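Electron transfer flavoprotein, beta subunit (Thermotoga maritima, PDB 7KOE) probably transfers electrons as the FAD-binding beta subunit of a membrane-associated, electron-bifurcating flavoprotein complex. Local coordinates at residues Lys19-Thr24 against Gln134-Gly138; Ile85-Asp90 against Asn209-Ala213; Ala107-Thr111 against Leu228-Cys233; Asp127-Lys133 against Leu189-Ile195. All coordinates share one frame. Residue numbers count along the deposited sequence, not the author numbering.

From the N terminus, strand 13-22 supplies K19-T24, the first half of contact 1. That contact closes at Q134-G138, the loop after strand 128-132. Contact 2 opens in between, at I85-D90 after helix 78-85, and closes at helix 207-214, so it crosses contact 1. Contact 3 opens on helix 105-119 and closes at L228-C233. It crosses contacts 1 and 2. Contact 4 pairs strands 128-132 and 191-195, and its span lies within those of contacts 2 and 3. It adjoins contact 1 in sequence and crosses it. Contacts 1, 3 and 4 touch the same FAD. Contact 2 joins the turn after helix 78-85 to helix 207-214, with the L89 side chain about 11 Å from FAD.

Contact 1. Residues Lys19-Thr24 against Gln134-Gly138; sequences KQVPDT and QAVDG. With FAD (flavin-adenine dinucleotide), chain I.
The end of strand 13-22 meets the loop that follows strand 128-132. Residues 20-22 are extended; Q134-G138 has no regular structure. V21 and D137 are the closest CA pair, at 6.4 Å. K19 is fully stretched, with all four chi angles t, and its chain runs along the loop. K19 CD lies 3.7 Å from A135 CB, and K19 NZ reaches D137 OD1 at 2.9 Å. This is a salt bridge with a weak hydrogen bond. D137 takes the p rotamer, which turns its carboxylate back to the strand. D137 OD2 then sits 3.4 Å from P22 CD. V21, with chi1 t, places CG1 3.8 Å from V136 CB and CG2 4.1 Å from A135 CB. T24, chi1 p, brings OG1 to 3.2 Å from V136 CG1. A135 N donates to FAD O1A at 3.2 Å, and K19 CD lies 3.4 Å from FAD N7A. F143 of the neighbouring alpha subunit packs on T24 and D137. The contact forms part of the FAD pocket, where a strand end and a loop meet the cofactor. The salt bridge offsets the K19 charge inside the pocket, and the backbone amide of A135 is what donates to FAD O1A.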
# COMPACT_ATOMS: atom_id res chain seq x y z
N LYS A 19 -36.15 17.57 10.52
CA LYS A 19 -35.21 16.72 9.81
C LYS A 19 -33.84 16.85 10.44
O LYS A 19 -33.37 17.96 10.70
CB LYS A 19 -35.13 17.10 8.33
CG LYS A 19 -34.42 16.08 7.48
CD LYS A 19 -33.94 16.68 6.19
CE LYS A 19 -33.08 15.72 5.42
NZ LYS A 19 -32.36 16.43 4.33
N GLN A 20 -33.20 15.71 10.68
CA GLN A 20 -31.83 15.71 11.18
C GLN A 20 -30.88 16.04 10.04
O GLN A 20 -30.82 15.32 9.04
CB GLN A 20 -31.49 14.37 11.80
CG GLN A 20 -30.29 14.43 12.70
CD GLN A 20 -29.69 13.08 12.95
OE1 GLN A 20 -29.70 12.21 12.09
NE2 GLN A 20 -29.16 12.88 14.15
N VAL A 21 -30.13 17.12 10.20
CA VAL A 21 -29.31 17.69 9.14
C VAL A 21 -27.89 17.75 9.67
O VAL A 21 -27.70 18.03 10.86
CB VAL A 21 -29.86 19.07 8.73
CG1 VAL A 21 -28.90 19.84 7.85
CG2 VAL A 21 -31.19 18.92 8.03
N PRO A 22 -26.86 17.44 8.87
CA PRO A 22 -25.48 17.65 9.32
C PRO A 22 -25.19 19.13 9.55
O PRO A 22 -25.81 20.01 8.95
CB PRO A 22 -24.64 17.10 8.17
CG PRO A 22 -25.54 16.16 7.46
CD PRO A 22 -26.92 16.72 7.59
N ASP A 23 -24.25 19.41 10.45
CA ASP A 23 -23.95 20.79 10.77
C ASP A 23 -23.16 21.43 9.63
O ASP A 23 -21.93 21.36 9.60
CB ASP A 23 -23.17 20.90 12.08
CG ASP A 23 -22.97 22.33 12.52
OD1 ASP A 23 -23.84 22.87 13.22
OD2 ASP A 23 -21.93 22.93 12.15
N THR A 24 -23.89 22.05 8.71
CA THR A 24 -23.31 22.55 7.47
C THR A 24 -22.48 23.81 7.64
O THR A 24 -21.84 24.24 6.68
CB THR A 24 -24.42 22.81 6.46
OG1 THR A 24 -25.37 23.68 7.07
CG2 THR A 24 -25.08 21.51 6.08
N GLN A 134 -36.41 25.11 4.58
CA GLN A 134 -35.51 24.26 3.83
C GLN A 134 -34.74 23.39 4.80
O GLN A 134 -34.40 23.82 5.91
CB GLN A 134 -34.51 25.08 3.01
CG GLN A 134 -34.89 25.32 1.57
CD GLN A 134 -33.83 26.12 0.86
OE1 GLN A 134 -32.78 26.40 1.42
NE2 GLN A 134 -34.11 26.50 -0.37
N ALA A 135 -34.44 22.17 4.38
CA ALA A 135 -33.31 21.46 4.96
C ALA A 135 -32.04 22.05 4.37
O ALA A 135 -32.08 22.83 3.42
CB ALA A 135 -33.38 19.97 4.67
N VAL A 136 -30.89 21.70 4.94
CA VAL A 136 -29.67 22.25 4.37
C VAL A 136 -28.94 21.22 3.52
O VAL A 136 -28.29 21.59 2.54
CB VAL A 136 -28.76 22.82 5.47
CG1 VAL A 136 -27.73 23.75 4.85
CG2 VAL A 136 -29.56 23.55 6.51
N ASP A 137 -29.07 19.93 3.82
CA ASP A 137 -28.59 18.90 2.92
C ASP A 137 -29.67 18.61 1.89
O ASP A 137 -30.74 18.08 2.22
CB ASP A 137 -28.21 17.63 3.69
CG ASP A 137 -29.24 17.24 4.72
OD1 ASP A 137 -30.08 18.10 5.05
OD2 ASP A 137 -29.22 16.08 5.19
N GLY A 138 -29.41 18.98 0.64
CA GLY A 138 -30.44 18.92 -0.37
C GLY A 138 -31.52 19.95 -0.10
O GLY A 138 -32.66 19.60 0.21
PA FAD I . -36.90 20.06 2.63
O1A FAD I . -36.44 21.34 2.04
O2A FAD I . -38.05 19.35 2.00
O5B FAD I . -37.21 20.27 4.18
C5B FAD I . -38.33 21.11 4.53
C4B FAD I . -38.87 20.69 5.88
O4B FAD I . -39.59 19.44 5.74
C3B FAD I . -37.84 20.40 6.97
O3B FAD I . -37.41 21.58 7.62
C2B FAD I . -38.66 19.51 7.90
O2B FAD I . -39.54 20.25 8.71
C1B FAD I . -39.42 18.65 6.89
N9A FAD I . -38.69 17.45 6.52
C8A FAD I . -37.72 17.33 5.56
N7A FAD I . -37.25 16.11 5.49
C5A FAD I . -37.94 15.40 6.46
C6A FAD I . -37.90 14.06 6.88
N6A FAD I . -37.08 13.14 6.35
N1A FAD I . -38.73 13.69 7.88
C2A FAD I . -39.54 14.61 8.41
N3A FAD I . -39.67 15.90 8.10
C4A FAD I . -38.83 16.23 7.10
N1 FAD I . -35.07 15.11 -3.16
C2 FAD I . -35.89 15.69 -4.06
O2 FAD I . -37.11 15.52 -4.01
N3 FAD I . -35.42 16.47 -5.06
C4 FAD I . -34.08 16.73 -5.21
O4 FAD I . -33.70 17.45 -6.12
C4X FAD I . -33.19 16.15 -4.29
N5 FAD I . -31.92 16.38 -4.43
C5X FAD I . -31.07 15.79 -3.52
C6 FAD I . -29.69 16.03 -3.65
C7 FAD I . -28.79 15.47 -2.78
C7M FAD I . -27.32 15.74 -2.95
C8 FAD I . -29.25 14.65 -1.73
C8M FAD I . -28.28 14.03 -0.76
C9 FAD I . -30.60 14.41 -1.59
C9A FAD I . -31.54 14.97 -2.48
N10 FAD I . -32.91 14.75 -2.37
C10 FAD I . -33.78 15.32 -3.27
C1' FAD I . -33.43 13.90 -1.29
C2' FAD I . -34.38 14.64 -0.38
O2' FAD I . -33.66 15.49 0.49
C3' FAD I . -35.22 13.68 0.46
O3' FAD I . -36.25 13.14 -0.35
C4' FAD I . -35.83 14.32 1.71
O4' FAD I . -36.96 13.57 2.15
C5' FAD I . -36.25 15.75 1.47
O5' FAD I . -35.36 16.65 2.18
P FAD I . -35.05 18.09 1.56
O1P FAD I . -33.57 18.27 1.47
O2P FAD I . -35.85 18.23 0.32
O3P FAD I . -35.65 19.05 2.68

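Contact 2. Residues Ile85-Asp90 against Asn209-Ala213; sequences IAFGLD and NLIRA
The turn after helix 78-85 packs against one side of helix 207-214. I85 to G88 forms a type I beta turn, with G88 N bonded to I85 O at 3.0 Å. G88 then leaves helical geometry with phi 108° and psi 15°, and the chain extends through L89. Residues 209-213 are helical, with A213 N bonded to N209 O at 2.8 Å. A86 and L210 have the closest CA atoms, 4.5 Å apart. A86 and A213 are small, and the L210 CA-to-CB bond points away, so the backbones come close. A213 CB fits into the hollow between I85 and A86: it sits 3.6 Å from A86 N, 3.9 Å from A86 CB and 4.2 Å from I85 CB. L210 CD1 reaches A86 CB at 4.2 Å. N209, chi1 m, lies over the turn, with CB 3.4 Å from A86 O and OD1 3.5 Å from G88 CA. A side chain on G88 would crowd N209 ND2, which bonds to D206. R212 is extended, chi1 to chi3 t, and reaches around the turn. R212 NH1 donates to L89 O at 2.7 Å, and R212 NH2 makes a weak bond to D90 O at 2.6 Å. I85 CG2 lies over one face of the guanidinium, 3.4 Å from R212 NH1. L89 packs on V67 and V69. The turn belongs to a beta-alpha-beta unit, strand 66-72, helix 78-85 and strand 91-95, of the ETF domain.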
# COMPACT_ATOMS: atom_id res chain seq x y z
N ILE A 85 -37.87 17.43 22.06
CA ILE A 85 -38.62 17.34 23.30
C ILE A 85 -38.05 18.30 24.34
O ILE A 85 -38.76 18.70 25.27
CB ILE A 85 -38.62 15.87 23.78
CG1 ILE A 85 -39.12 14.97 22.66
CG2 ILE A 85 -39.54 15.64 24.95
CD1 ILE A 85 -40.52 15.30 22.20
N ALA A 86 -36.80 18.74 24.16
CA ALA A 86 -36.21 19.75 25.04
C ALA A 86 -36.90 21.10 24.92
O ALA A 86 -36.80 21.91 25.85
CB ALA A 86 -34.73 19.90 24.73
N PHE A 87 -37.61 21.36 23.82
CA PHE A 87 -38.41 22.57 23.68
C PHE A 87 -39.66 22.56 24.55
O PHE A 87 -40.28 23.62 24.71
CB PHE A 87 -38.81 22.76 22.23
CG PHE A 87 -37.73 23.34 21.38
CD1 PHE A 87 -37.60 24.71 21.24
CD2 PHE A 87 -36.85 22.52 20.70
CE1 PHE A 87 -36.61 25.25 20.46
CE2 PHE A 87 -35.85 23.06 19.92
CZ PHE A 87 -35.74 24.42 19.79
N GLY A 88 -40.04 21.43 25.10
CA GLY A 88 -41.23 21.31 25.90
C GLY A 88 -42.36 20.57 25.23
O GLY A 88 -43.49 20.65 25.71
N LEU A 89 -42.08 19.83 24.16
CA LEU A 89 -43.11 19.21 23.35
C LEU A 89 -43.62 17.94 24.03
O LEU A 89 -42.99 17.40 24.94
CB LEU A 89 -42.55 18.88 21.97
CG LEU A 89 -42.70 19.92 20.86
CD1 LEU A 89 -42.04 21.25 21.15
CD2 LEU A 89 -42.15 19.35 19.59
N ASP A 90 -44.78 17.47 23.57
CA ASP A 90 -45.37 16.29 24.19
C ASP A 90 -44.71 15.01 23.74
O ASP A 90 -44.10 14.29 24.54
CB ASP A 90 -46.88 16.24 23.91
CG ASP A 90 -47.67 17.11 24.85
OD1 ASP A 90 -47.23 17.29 26.01
OD2 ASP A 90 -48.74 17.61 24.45
N ASN A 209 -37.25 20.21 31.08
CA ASN A 209 -37.55 19.71 29.75
C ASN A 209 -36.36 19.03 29.11
O ASN A 209 -36.55 18.06 28.36
CB ASN A 209 -38.03 20.85 28.85
CG ASN A 209 -39.47 21.21 29.09
OD1 ASN A 209 -40.33 20.33 29.18
ND2 ASN A 209 -39.75 22.50 29.22
N LEU A 210 -35.14 19.50 29.38
CA LEU A 210 -33.95 18.86 28.81
C LEU A 210 -33.67 17.52 29.48
O LEU A 210 -33.26 16.57 28.81
CB LEU A 210 -32.75 19.79 28.95
CG LEU A 210 -31.41 19.26 28.46
CD1 LEU A 210 -31.26 19.46 26.97
CD2 LEU A 210 -30.28 19.92 29.20
N ILE A 211 -33.89 17.43 30.79
CA ILE A 211 -33.73 16.16 31.49
C ILE A 211 -34.79 15.17 31.03
O ILE A 211 -34.49 14.00 30.79
CB ILE A 211 -33.76 16.40 33.01
CG1 ILE A 211 -32.40 16.90 33.48
CG2 ILE A 211 -34.18 15.16 33.79
CD1 ILE A 211 -32.43 17.54 34.82
N ARG A 212 -36.02 15.65 30.83
CA ARG A 212 -37.07 14.82 30.24
C ARG A 212 -36.73 14.44 28.80
O ARG A 212 -37.11 13.36 28.34
CB ARG A 212 -38.41 15.55 30.30
CG ARG A 212 -39.59 14.70 29.89
CD ARG A 212 -40.85 15.51 29.68
NE ARG A 212 -41.72 14.84 28.72
CZ ARG A 212 -42.14 15.38 27.59
NH1 ARG A 212 -41.79 16.62 27.28
NH2 ARG A 212 -42.92 14.70 26.77
N ALA A 213 -36.01 15.30 28.09
CA ALA A 213 -35.60 14.99 26.73
C ALA A 213 -34.55 13.89 26.68
O ALA A 213 -34.47 13.16 25.69
CB ALA A 213 -35.07 16.25 26.05

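Contact 3. Residues Ala107-Thr111 against Leu228-Cys233; sequences ATTYT and LDPKKC. With FAD (flavin-adenine dinucleotide), chain I.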
# COMPACT_ATOMS: atom_id res chain seq x y z
N ALA A 107 -41.36 10.70 -1.94
CA ALA A 107 -41.30 9.53 -1.09
C ALA A 107 -41.28 9.90 0.39
O ALA A 107 -41.83 9.16 1.21
CB ALA A 107 -40.07 8.70 -1.44
N THR A 108 -40.66 11.03 0.75
CA THR A 108 -40.70 11.49 2.14
C THR A 108 -42.10 11.93 2.52
O THR A 108 -42.60 11.59 3.60
CB THR A 108 -39.71 12.64 2.35
OG1 THR A 108 -38.41 12.20 1.99
CG2 THR A 108 -39.70 13.09 3.78
N THR A 109 -42.75 12.68 1.64
CA THR A 109 -44.08 13.19 1.92
C THR A 109 -45.11 12.07 2.00
O THR A 109 -46.04 12.15 2.81
CB THR A 109 -44.49 14.20 0.86
OG1 THR A 109 -43.38 15.07 0.59
CG2 THR A 109 -45.62 15.02 1.35
N TYR A 110 -44.94 11.02 1.20
CA TYR A 110 -45.84 9.87 1.29
C TYR A 110 -45.65 9.14 2.62
O TYR A 110 -46.62 8.66 3.21
CB TYR A 110 -45.61 8.92 0.12
CG TYR A 110 -46.54 7.73 0.14
CD1 TYR A 110 -47.90 7.89 -0.06
CD2 TYR A 110 -46.05 6.46 0.35
CE1 TYR A 110 -48.75 6.81 -0.05
CE2 TYR A 110 -46.90 5.37 0.37
CZ TYR A 110 -48.25 5.55 0.17
OH TYR A 110 -49.09 4.47 0.18
N THR A 111 -44.40 9.06 3.09
CA THR A 111 -44.15 8.50 4.41
C THR A 111 -44.65 9.43 5.51
O THR A 111 -45.23 8.98 6.50
CB THR A 111 -42.67 8.22 4.59
OG1 THR A 111 -42.16 7.57 3.42
CG2 THR A 111 -42.43 7.34 5.78
N LEU A 228 -48.49 1.49 4.75
CA LEU A 228 -48.29 2.04 3.41
C LEU A 228 -47.78 0.97 2.44
O LEU A 228 -47.52 -0.18 2.81
CB LEU A 228 -47.35 3.24 3.50
CG LEU A 228 -46.17 3.16 4.48
CD1 LEU A 228 -45.01 2.27 4.04
CD2 LEU A 228 -45.67 4.56 4.74
N ASP A 229 -47.64 1.37 1.18
CA ASP A 229 -47.09 0.50 0.16
C ASP A 229 -45.60 0.30 0.40
O ASP A 229 -44.88 1.26 0.72
CB ASP A 229 -47.33 1.10 -1.22
CG ASP A 229 -46.69 0.31 -2.34
OD1 ASP A 229 -47.37 -0.57 -2.92
OD2 ASP A 229 -45.51 0.58 -2.67
N PRO A 230 -45.09 -0.94 0.28
CA PRO A 230 -43.69 -1.19 0.65
C PRO A 230 -42.67 -0.62 -0.31
O PRO A 230 -41.50 -0.48 0.07
CB PRO A 230 -43.60 -2.72 0.69
CG PRO A 230 -45.02 -3.21 0.72
CD PRO A 230 -45.81 -2.18 -0.03
N LYS A 231 -43.04 -0.29 -1.55
CA LYS A 231 -42.10 0.29 -2.50
C LYS A 231 -42.58 1.62 -3.06
O LYS A 231 -42.21 2.00 -4.18
CB LYS A 231 -41.77 -0.69 -3.62
CG LYS A 231 -42.96 -1.19 -4.43
CD LYS A 231 -42.47 -2.08 -5.56
CE LYS A 231 -41.90 -3.38 -5.02
NZ LYS A 231 -41.47 -4.29 -6.11
N LYS A 232 -43.40 2.35 -2.30
CA LYS A 232 -43.73 3.73 -2.62
C LYS A 232 -43.02 4.72 -1.70
O LYS A 232 -43.43 5.88 -1.62
CB LYS A 232 -45.24 3.93 -2.53
CG LYS A 232 -45.80 4.78 -3.66
CD LYS A 232 -47.29 4.97 -3.52
CE LYS A 232 -47.84 5.78 -4.68
NZ LYS A 232 -49.30 6.01 -4.54
N CYS A 233 -41.95 4.29 -1.02
CA CYS A 233 -41.34 5.11 0.02
C CYS A 233 -39.83 5.23 -0.07
O CYS A 233 -39.25 6.15 0.51
CB CYS A 233 -41.71 4.57 1.39
SG CYS A 233 -43.45 4.50 1.72
PA FAD I . -36.90 20.06 2.63
O1A FAD I . -36.44 21.34 2.04
O2A FAD I . -38.05 19.35 2.00
O5B FAD I . -37.21 20.27 4.18
C5B FAD I . -38.33 21.11 4.53
C4B FAD I . -38.87 20.69 5.88
O4B FAD I . -39.59 19.44 5.74
C3B FAD I . -37.84 20.40 6.97
O3B FAD I . -37.41 21.58 7.62
C2B FAD I . -38.66 19.51 7.90
O2B FAD I . -39.54 20.25 8.71
C1B FAD I . -39.42 18.65 6.89
N9A FAD I . -38.69 17.45 6.52
C8A FAD I . -37.72 17.33 5.56
N7A FAD I . -37.25 16.11 5.49
C5A FAD I . -37.94 15.40 6.46
C6A FAD I . -37.90 14.06 6.88
N6A FAD I . -37.08 13.14 6.35
N1A FAD I . -38.73 13.69 7.88
C2A FAD I . -39.54 14.61 8.41
N3A FAD I . -39.67 15.90 8.10
C4A FAD I . -38.83 16.23 7.10
N1 FAD I . -35.07 15.11 -3.16
C2 FAD I . -35.89 15.69 -4.06
O2 FAD I . -37.11 15.52 -4.01
N3 FAD I . -35.42 16.47 -5.06
C4 FAD I . -34.08 16.73 -5.21
O4 FAD I . -33.70 17.45 -6.12
C4X FAD I . -33.19 16.15 -4.29
N5 FAD I . -31.92 16.38 -4.43
C5X FAD I . -31.07 15.79 -3.52
C6 FAD I . -29.69 16.03 -3.65
C7 FAD I . -28.79 15.47 -2.78
C7M FAD I . -27.32 15.74 -2.95
C8 FAD I . -29.25 14.65 -1.73
C8M FAD I . -28.28 14.03 -0.76
C9 FAD I . -30.60 14.41 -1.59
C9A FAD I . -31.54 14.97 -2.48
N10 FAD I . -32.91 14.75 -2.37
C10 FAD I . -33.78 15.32 -3.27
C1' FAD I . -33.43 13.90 -1.29
C2' FAD I . -34.38 14.64 -0.38
O2' FAD I . -33.66 15.49 0.49
C3' FAD I . -35.22 13.68 0.46
O3' FAD I . -36.25 13.14 -0.35
C4' FAD I . -35.83 14.32 1.71
O4' FAD I . -36.96 13.57 2.15
C5' FAD I . -36.25 15.75 1.47
O5' FAD I . -35.36 16.65 2.18
P FAD I . -35.05 18.09 1.56
O1P FAD I . -33.57 18.27 1.47
O2P FAD I . -35.85 18.23 0.32
O3P FAD I . -35.65 19.05 2.68
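One tyrosine does most of the work here, and no hydrogen bond joins the two segments. Y110, chi1 t, projects from helix 105-119 into the loop L228-C233. K232 lays its alkyl chain over one face of the ring: CD is 4.0 Å from the Y110 ring centroid, 19° off the normal, a CH-pi contact. K232 NZ is 5.1 Å from the same centroid, so any cation-pi attraction is weak at most. C233 SG approaches the ring edge, 3.5 Å from Y110 CD2, as a sulfur-aromatic contact. L228 CB adds apolar packing, 3.8 Å from Y110 CE2. The loop is shaped by a type I beta turn from D229 to K232. Within it lies an Asx turn, with K231 N donating to D229 OD2 at 2.8 Å. This loop follows helix 223-226 and covers the first part of helix 105-119, a helix of the ETF alpha/beta domain, a member of the HUP clan. T108, on that helix, belongs to the FAD-binding site, but its CA-to-CB bond points away from the loop. A107 and C233 bring the backbones closest, CA to CA 4.6 Å, with A107 CB 3.3 Å from C233 O. T111 OG1 donates to A107 O at 2.7 Å and also lies 3.7 Å from C233 CB. W114 meets Y110 edge-to-face from further along the helix.

Contact 4. Residues Asp127-Lys133 against Leu189-Ile195; sequences DLILTGK and LPAVLTI. With FAD (flavin-adenine dinucleotide), chain I.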
# COMPACT_ATOMS: atom_id res chain seq x y z
N ASP A 127 -54.44 20.18 13.53
CA ASP A 127 -54.84 21.55 13.26
C ASP A 127 -53.74 22.38 12.60
O ASP A 127 -54.05 23.41 12.00
CB ASP A 127 -55.25 22.25 14.55
CG ASP A 127 -56.55 21.71 15.11
OD1 ASP A 127 -57.16 22.39 15.95
OD2 ASP A 127 -56.94 20.59 14.72
N LEU A 128 -52.49 21.95 12.69
CA LEU A 128 -51.38 22.75 12.17
C LEU A 128 -50.17 21.85 11.98
O LEU A 128 -49.83 21.08 12.87
CB LEU A 128 -51.04 23.89 13.13
CG LEU A 128 -50.16 25.02 12.60
CD1 LEU A 128 -50.58 25.43 11.21
CD2 LEU A 128 -50.25 26.21 13.53
N ILE A 129 -49.53 21.95 10.83
CA ILE A 129 -48.30 21.22 10.54
C ILE A 129 -47.20 22.24 10.31
O ILE A 129 -47.29 23.06 9.39
CB ILE A 129 -48.46 20.28 9.34
CG1 ILE A 129 -49.42 19.15 9.68
CG2 ILE A 129 -47.11 19.73 8.92
CD1 ILE A 129 -49.66 18.20 8.55
N LEU A 130 -46.17 22.19 11.13
CA LEU A 130 -45.06 23.13 11.03
C LEU A 130 -43.86 22.42 10.44
O LEU A 130 -43.36 21.45 11.01
CB LEU A 130 -44.70 23.70 12.40
CG LEU A 130 -45.83 24.28 13.23
CD1 LEU A 130 -45.31 24.73 14.56
CD2 LEU A 130 -46.42 25.43 12.51
N THR A 131 -43.40 22.89 9.29
CA THR A 131 -42.13 22.45 8.74
C THR A 131 -41.18 23.64 8.68
O THR A 131 -41.55 24.76 9.01
CB THR A 131 -42.28 21.82 7.35
OG1 THR A 131 -42.54 22.85 6.39
CG2 THR A 131 -43.42 20.82 7.32
N GLY A 132 -39.97 23.38 8.27
CA GLY A 132 -39.03 24.45 8.03
C GLY A 132 -39.05 24.87 6.58
O GLY A 132 -39.63 24.21 5.73
N LYS A 133 -38.40 26.00 6.31
CA LYS A 133 -38.35 26.52 4.96
C LYS A 133 -37.51 25.62 4.06
O LYS A 133 -37.88 25.36 2.91
CB LYS A 133 -37.82 27.95 4.97
CG LYS A 133 -37.84 28.64 3.62
CD LYS A 133 -36.44 28.90 3.11
CE LYS A 133 -36.47 29.45 1.71
NZ LYS A 133 -35.12 29.73 1.17
N LEU A 189 -57.34 27.05 9.27
CA LEU A 189 -56.91 25.81 9.89
C LEU A 189 -57.88 24.69 9.51
O LEU A 189 -59.09 24.91 9.48
CB LEU A 189 -56.82 25.95 11.40
CG LEU A 189 -55.79 26.94 11.96
CD1 LEU A 189 -55.58 26.68 13.44
CD2 LEU A 189 -54.48 26.86 11.21
N PRO A 190 -57.38 23.47 9.23
CA PRO A 190 -56.02 22.95 9.31
C PRO A 190 -55.08 23.42 8.20
O PRO A 190 -55.43 23.33 7.03
CB PRO A 190 -56.22 21.44 9.20
CG PRO A 190 -57.68 21.21 9.36
CD PRO A 190 -58.32 22.42 8.82
N ALA A 191 -53.92 23.93 8.59
CA ALA A 191 -52.96 24.50 7.67
C ALA A 191 -51.61 23.82 7.84
O ALA A 191 -51.35 23.16 8.84
CB ALA A 191 -52.81 26.01 7.89
N VAL A 192 -50.76 23.99 6.84
CA VAL A 192 -49.40 23.49 6.87
C VAL A 192 -48.48 24.70 6.73
O VAL A 192 -48.33 25.26 5.64
CB VAL A 192 -49.13 22.46 5.76
CG1 VAL A 192 -47.66 22.07 5.74
CG2 VAL A 192 -49.99 21.24 5.98
N LEU A 193 -47.89 25.12 7.84
CA LEU A 193 -46.98 26.24 7.80
C LEU A 193 -45.60 25.78 7.34
O LEU A 193 -45.31 24.59 7.23
CB LEU A 193 -46.88 26.92 9.16
CG LEU A 193 -48.10 27.75 9.56
CD1 LEU A 193 -47.86 28.46 10.87
CD2 LEU A 193 -48.38 28.74 8.49
N THR A 194 -44.74 26.75 7.05
CA THR A 194 -43.39 26.48 6.58
C THR A 194 -42.55 27.66 7.03
O THR A 194 -42.66 28.76 6.47
CB THR A 194 -43.37 26.29 5.07
OG1 THR A 194 -44.03 25.06 4.73
CG2 THR A 194 -41.98 26.23 4.54
N ILE A 195 -41.74 27.45 8.06
CA ILE A 195 -41.18 28.52 8.88
C ILE A 195 -39.77 28.85 8.41
O ILE A 195 -38.98 27.95 8.11
CB ILE A 195 -41.19 28.11 10.36
CG1 ILE A 195 -42.53 27.47 10.73
CG2 ILE A 195 -40.92 29.29 11.24
CD1 ILE A 195 -43.70 28.41 10.68
PA FAD I . -36.90 20.06 2.63
O1A FAD I . -36.44 21.34 2.04
O2A FAD I . -38.05 19.35 2.00
O5B FAD I . -37.21 20.27 4.18
C5B FAD I . -38.33 21.11 4.53
C4B FAD I . -38.87 20.69 5.88
O4B FAD I . -39.59 19.44 5.74
C3B FAD I . -37.84 20.40 6.97
O3B FAD I . -37.41 21.58 7.62
C2B FAD I . -38.66 19.51 7.90
O2B FAD I . -39.54 20.25 8.71
C1B FAD I . -39.42 18.65 6.89
N9A FAD I . -38.69 17.45 6.52
C8A FAD I . -37.72 17.33 5.56
N7A FAD I . -37.25 16.11 5.49
C5A FAD I . -37.94 15.40 6.46
C6A FAD I . -37.90 14.06 6.88
N6A FAD I . -37.08 13.14 6.35
N1A FAD I . -38.73 13.69 7.88
C2A FAD I . -39.54 14.61 8.41
N3A FAD I . -39.67 15.90 8.10
C4A FAD I . -38.83 16.23 7.10
N1 FAD I . -35.07 15.11 -3.16
C2 FAD I . -35.89 15.69 -4.06
O2 FAD I . -37.11 15.52 -4.01
N3 FAD I . -35.42 16.47 -5.06
C4 FAD I . -34.08 16.73 -5.21
O4 FAD I . -33.70 17.45 -6.12
C4X FAD I . -33.19 16.15 -4.29
N5 FAD I . -31.92 16.38 -4.43
C5X FAD I . -31.07 15.79 -3.52
C6 FAD I . -29.69 16.03 -3.65
C7 FAD I . -28.79 15.47 -2.78
C7M FAD I . -27.32 15.74 -2.95
C8 FAD I . -29.25 14.65 -1.73
C8M FAD I . -28.28 14.03 -0.76
C9 FAD I . -30.60 14.41 -1.59
C9A FAD I . -31.54 14.97 -2.48
N10 FAD I . -32.91 14.75 -2.37
C10 FAD I . -33.78 15.32 -3.27
C1' FAD I . -33.43 13.90 -1.29
C2' FAD I . -34.38 14.64 -0.38
O2' FAD I . -33.66 15.49 0.49
C3' FAD I . -35.22 13.68 0.46
O3' FAD I . -36.25 13.14 -0.35
C4' FAD I . -35.83 14.32 1.71
O4' FAD I . -36.96 13.57 2.15
C5' FAD I . -36.25 15.75 1.47
O5' FAD I . -35.36 16.65 2.18
P FAD I . -35.05 18.09 1.56
O1P FAD I . -33.57 18.27 1.47
O2P FAD I . -35.85 18.23 0.32
O3P FAD I . -35.65 19.05 2.68
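This is a parallel beta pairing inside the main mixed sheet, between strands 128-132 and 191-195. The strand axes run 4.4 Å apart at closest and cross at -26°. The register is L128 with A191, through I129-V192, L130-L193 and T131-T194, to G132 with I195. Strand 128-132 also pairs with strand 13-22, and strand 191-195 with strand 154-162, so both are interior. The ladder alternates: I129 N to A191 O at 3.0 Å, L193 N to I129 O at 2.6 Å (weak), T131 N to L193 O at 3.3 Å and I195 N to T131 O at 2.9 Å. K133 N to I195 O, 2.7 Å, is a weak last rung. L128, L130, A191, L193 and I195 share one face; L128 CD1 is 3.8 Å from L193 CG. Helix 47-63 packs on this face. I129, V192, T131 and T194 share the other, with the two threonine OG1 atoms 3.1 Å apart. P190 follows a cis peptide. At the C-terminal end of its strand, G132 N donates to FAD O2B at 3.2 Å and weakly to O3B. A CB on G132 would clash with FAD O3B. The strand end thus offers a backbone amide to the ribose hydroxyls.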